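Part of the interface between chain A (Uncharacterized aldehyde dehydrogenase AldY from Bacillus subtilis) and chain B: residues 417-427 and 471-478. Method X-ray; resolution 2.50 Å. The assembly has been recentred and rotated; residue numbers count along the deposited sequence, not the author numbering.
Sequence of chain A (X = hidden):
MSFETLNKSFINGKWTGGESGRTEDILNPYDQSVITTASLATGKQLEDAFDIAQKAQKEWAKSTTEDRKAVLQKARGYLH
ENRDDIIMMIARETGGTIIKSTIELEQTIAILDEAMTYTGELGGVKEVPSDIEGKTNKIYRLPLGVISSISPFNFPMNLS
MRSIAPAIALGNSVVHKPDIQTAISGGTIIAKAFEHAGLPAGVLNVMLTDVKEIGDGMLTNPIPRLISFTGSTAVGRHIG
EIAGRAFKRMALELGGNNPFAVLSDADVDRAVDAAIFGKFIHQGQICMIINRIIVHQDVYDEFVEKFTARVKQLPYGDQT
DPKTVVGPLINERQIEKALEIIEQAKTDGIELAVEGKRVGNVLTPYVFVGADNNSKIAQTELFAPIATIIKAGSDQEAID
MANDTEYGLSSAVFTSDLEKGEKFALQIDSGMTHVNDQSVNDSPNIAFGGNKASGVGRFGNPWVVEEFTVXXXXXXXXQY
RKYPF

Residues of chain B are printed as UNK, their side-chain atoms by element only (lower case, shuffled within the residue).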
# COMPACT_ATOMS: atom_id res chain seq x y z
N ASP A 417 -16.51 12.61 -30.01
CA ASP A 417 -17.33 11.47 -29.60
C ASP A 417 -17.09 11.13 -28.12
O ASP A 417 -16.07 10.53 -27.77
CB ASP A 417 -16.99 10.27 -30.49
CG ASP A 417 -17.98 9.14 -30.37
OD1 ASP A 417 -18.93 9.24 -29.56
OD2 ASP A 417 -17.81 8.14 -31.10
N LEU A 418 -18.05 11.52 -27.27
CA LEU A 418 -17.93 11.34 -25.81
C LEU A 418 -18.02 9.88 -25.34
O LEU A 418 -17.42 9.51 -24.32
CB LEU A 418 -18.95 12.21 -25.06
CG LEU A 418 -18.85 13.73 -25.15
CD1 LEU A 418 -19.95 14.36 -24.31
CD2 LEU A 418 -17.48 14.26 -24.74
N GLU A 419 -18.75 9.05 -26.08
CA GLU A 419 -18.74 7.60 -25.87
C GLU A 419 -17.36 7.03 -26.20
O GLU A 419 -16.82 6.21 -25.43
CB GLU A 419 -19.82 6.90 -26.71
CG GLU A 419 -21.25 7.06 -26.21
CD GLU A 419 -22.28 6.29 -27.05
OE1 GLU A 419 -21.89 5.39 -27.83
OE2 GLU A 419 -23.49 6.57 -26.92
N LYS A 420 -16.80 7.46 -27.34
CA LYS A 420 -15.48 7.03 -27.84
C LYS A 420 -14.34 7.45 -26.91
O LYS A 420 -13.38 6.70 -26.71
CB LYS A 420 -15.25 7.62 -29.23
CG LYS A 420 -13.95 7.32 -29.95
CD LYS A 420 -13.85 8.23 -31.18
CE LYS A 420 -12.69 7.87 -32.10
NZ LYS A 420 -13.00 6.73 -33.03
N GLY A 421 -14.45 8.65 -26.35
CA GLY A 421 -13.47 9.13 -25.38
C GLY A 421 -13.46 8.34 -24.08
O GLY A 421 -12.40 8.10 -23.50
N GLU A 422 -14.65 7.94 -23.62
CA GLU A 422 -14.77 7.20 -22.39
C GLU A 422 -14.22 5.80 -22.56
O GLU A 422 -13.63 5.23 -21.64
CB GLU A 422 -16.22 7.16 -21.93
CG GLU A 422 -16.42 6.51 -20.57
CD GLU A 422 -17.88 6.43 -20.19
OE1 GLU A 422 -18.48 7.47 -19.86
OE2 GLU A 422 -18.43 5.31 -20.23
N LYS A 423 -14.38 5.24 -23.75
CA LYS A 423 -13.97 3.86 -23.98
C LYS A 423 -12.47 3.76 -24.22
O LYS A 423 -11.84 2.76 -23.85
CB LYS A 423 -14.79 3.20 -25.10
CG LYS A 423 -15.97 2.34 -24.60
CD LYS A 423 -17.01 3.13 -23.79
CE LYS A 423 -18.16 2.25 -23.31
NZ LYS A 423 -17.79 1.33 -22.19
N PHE A 424 -11.91 4.81 -24.81
CA PHE A 424 -10.47 4.91 -24.98
C PHE A 424 -9.82 5.26 -23.64
O PHE A 424 -8.73 4.76 -23.32
CB PHE A 424 -10.10 5.96 -26.03
CG PHE A 424 -10.06 5.44 -27.44
CD1 PHE A 424 -9.33 4.29 -27.77
CD2 PHE A 424 -10.73 6.12 -28.47
CE1 PHE A 424 -9.29 3.83 -29.08
CE2 PHE A 424 -10.69 5.66 -29.78
CZ PHE A 424 -9.96 4.51 -30.08
N ALA A 425 -10.48 6.13 -22.88
CA ALA A 425 -10.07 6.48 -21.53
C ALA A 425 -9.90 5.21 -20.70
O ALA A 425 -8.97 5.09 -19.92
CB ALA A 425 -11.09 7.40 -20.88
N LEU A 426 -10.81 4.26 -20.91
CA LEU A 426 -10.76 2.97 -20.24
C LEU A 426 -9.62 2.06 -20.71
O LEU A 426 -9.42 0.99 -20.16
CB LEU A 426 -12.11 2.26 -20.40
CG LEU A 426 -13.18 2.76 -19.43
CD1 LEU A 426 -14.56 2.20 -19.77
CD2 LEU A 426 -12.81 2.47 -17.98
N GLN A 427 -8.87 2.51 -21.71
CA GLN A 427 -7.83 1.70 -22.34
C GLN A 427 -6.45 2.18 -21.99
O GLN A 427 -5.45 1.61 -22.45
CB GLN A 427 -8.00 1.76 -23.85
CG GLN A 427 -7.61 0.51 -24.59
CD GLN A 427 -8.24 0.50 -25.94
OE1 GLN A 427 -7.62 0.12 -26.92
NE2 GLN A 427 -9.49 0.95 -26.01
N UNK B 471 -9.73 1.00 -9.31
CA UNK B 471 -10.78 2.01 -9.49
C UNK B 471 -10.23 3.07 -10.45
O UNK B 471 -9.29 3.78 -10.10
o UNK B 471 -9.97 3.13 -7.50
c UNK B 471 -11.92 1.70 -7.25
c UNK B 471 -11.16 2.68 -8.16
N UNK B 472 -10.80 3.15 -11.65
CA UNK B 472 -10.40 4.12 -12.67
C UNK B 472 -11.39 5.30 -12.74
O UNK B 472 -12.60 5.10 -12.59
c UNK B 472 -8.81 4.78 -15.69
c UNK B 472 -10.21 3.42 -14.02
n UNK B 472 -7.73 6.28 -17.40
c UNK B 472 -8.95 5.99 -16.61
c UNK B 472 -10.20 4.33 -15.26
N UNK B 473 -10.87 6.51 -12.95
CA UNK B 473 -11.61 7.77 -12.90
C UNK B 473 -11.54 8.41 -14.25
O UNK B 473 -10.46 8.56 -14.81
c UNK B 473 -12.33 10.61 -10.57
c UNK B 473 -13.12 10.57 -9.32
n UNK B 473 -13.06 9.30 -8.86
c UNK B 473 -12.23 11.81 -11.26
c UNK B 473 -13.61 12.89 -9.54
c UNK B 473 -11.84 9.23 -10.78
c UNK B 473 -12.86 12.94 -10.73
c UNK B 473 -10.95 8.72 -11.90
c UNK B 473 -13.75 11.70 -8.81
c UNK B 473 -12.31 8.51 -9.69
N UNK B 474 -12.70 8.77 -14.79
CA UNK B 474 -12.77 9.49 -16.05
C UNK B 474 -13.66 10.71 -15.81
O UNK B 474 -14.82 10.57 -15.41
c UNK B 474 -13.33 6.26 -18.11
c UNK B 474 -13.37 8.63 -17.19
c UNK B 474 -12.57 7.35 -17.39
c UNK B 474 -13.41 9.42 -18.50
N UNK B 475 -13.09 11.90 -16.02
CA UNK B 475 -13.84 13.16 -15.97
C UNK B 475 -14.24 13.60 -17.36
O UNK B 475 -13.40 13.72 -18.24
o UNK B 475 -13.51 14.62 -14.08
c UNK B 475 -13.00 14.28 -15.35
N UNK B 476 -15.53 13.85 -17.54
CA UNK B 476 -16.08 14.16 -18.85
C UNK B 476 -16.68 15.57 -18.84
O UNK B 476 -17.48 15.91 -17.96
c UNK B 476 -17.67 13.39 -20.65
c UNK B 476 -16.50 11.70 -19.24
c UNK B 476 -17.49 10.56 -19.36
c UNK B 476 -17.13 13.09 -19.26
N UNK B 477 -16.28 16.40 -19.81
CA UNK B 477 -16.70 17.81 -19.88
C UNK B 477 -17.81 18.09 -20.93
O UNK B 477 -18.01 17.30 -21.86
o UNK B 477 -15.88 20.11 -17.59
n UNK B 477 -17.36 21.44 -18.66
c UNK B 477 -15.48 18.70 -20.13
c UNK B 477 -16.33 20.58 -18.64
c UNK B 477 -15.73 20.20 -19.98
N UNK B 478 -18.54 19.20 -20.74
CA UNK B 478 -19.53 19.71 -21.70
C UNK B 478 -18.90 20.64 -22.74
O UNK B 478 -19.12 21.88 -22.70
c UNK B 478 -20.65 20.46 -20.97
n UNK B 478 -24.38 20.42 -17.64
c UNK B 478 -23.22 19.68 -18.21
c UNK B 478 -21.48 19.62 -20.02
c UNK B 478 -22.53 20.47 -19.32

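Chain B runs past the helix 418-425 of chain A as an extended strand, nearly antiparallel to it, with the axes 9.4 Å apart at closest approach. At position 471 three side-chain atoms are present: one carbon carrying an oxygen and a second carbon. This forked pattern, with nothing of the chain A stretch in reach, is that of threonine, T471(B).

Position 472 carries four carbons in a row that end in a nitrogen, an unbranched chain whose CA-to-CB bond points toward the helix. The terminal nitrogen lies 3.1 Å from O of A425(A), and one of the chain carbons comes within 4.2 Å of CD2 of L426(A). A linear four-carbon chain with a terminal nitrogen is lysine, K472(B). Its NZ donates a hydrogen bond to O of A425(A), and the long aliphatic stem lets the ammonium group reach the carbonyl at the end of the helix while CG packs near L426(A).

At position 473 one carbon leads into fused five- and six-membered rings holding eight carbons and one nitrogen. Only an indole fits, so the residue is tryptophan, W473(B); its CA-to-CB bond points away, and the ring makes no contact with the helix.

Position 474 returns to the facing side, with four carbons, forked at the first, one arm being two carbons long. The tip of that longer arm approaches CB of A425(A) and CG of L426(A), each at 3.7 Å, and also lies 3.7 Å from O of E422(A). The beta-branched, all-carbon side chain is isoleucine, I474(B), and the tip is CD1. A425(A) offers just a methyl group, and here the CA atoms of A425(A) and I474(B) are 6.8 Å apart.

Position 475 has one carbon followed by one oxygen and is therefore serine, S475(B). It does not touch the helix, and its hydroxyl is hydrogen-bonded elsewhere in the structure.

Position 476 repeats the four-carbon fork, with one arm two carbons long, and its CA-to-CB bond points toward the helix. Its longer arm ends 3.3 Å from OE1 of E422(A), while its one-carbon arm lies 4.2 Å from CD2 of L418(A). This is a second isoleucine, I476(B), the two atoms being CD1 and CG2.

Position 477 has three carbons, the third carrying an oxygen and a nitrogen: glutamine, Q477(B). Its CA-to-CB bond points away, and the contact comes from the backbone, with O 4.2 Å from CD2 of L418(A). Position 478, four carbons in a row ending in nitrogen, is another lysine, K478(B), whose CA-to-CB bond points away and which makes no contact with the chain A stretch.

The contact thus rests on strand alternation. K472(B), I474(B) and I476(B) face the helix, while W473(B) points away. The two isoleucines pack against L418(A), E422(A), A425(A) and L426(A), and the single hydrogen bond across the stretches, from K472(B) to A425(A), fastens the end of the helix to the strand.

Chain B 471-478: TKWISIQK
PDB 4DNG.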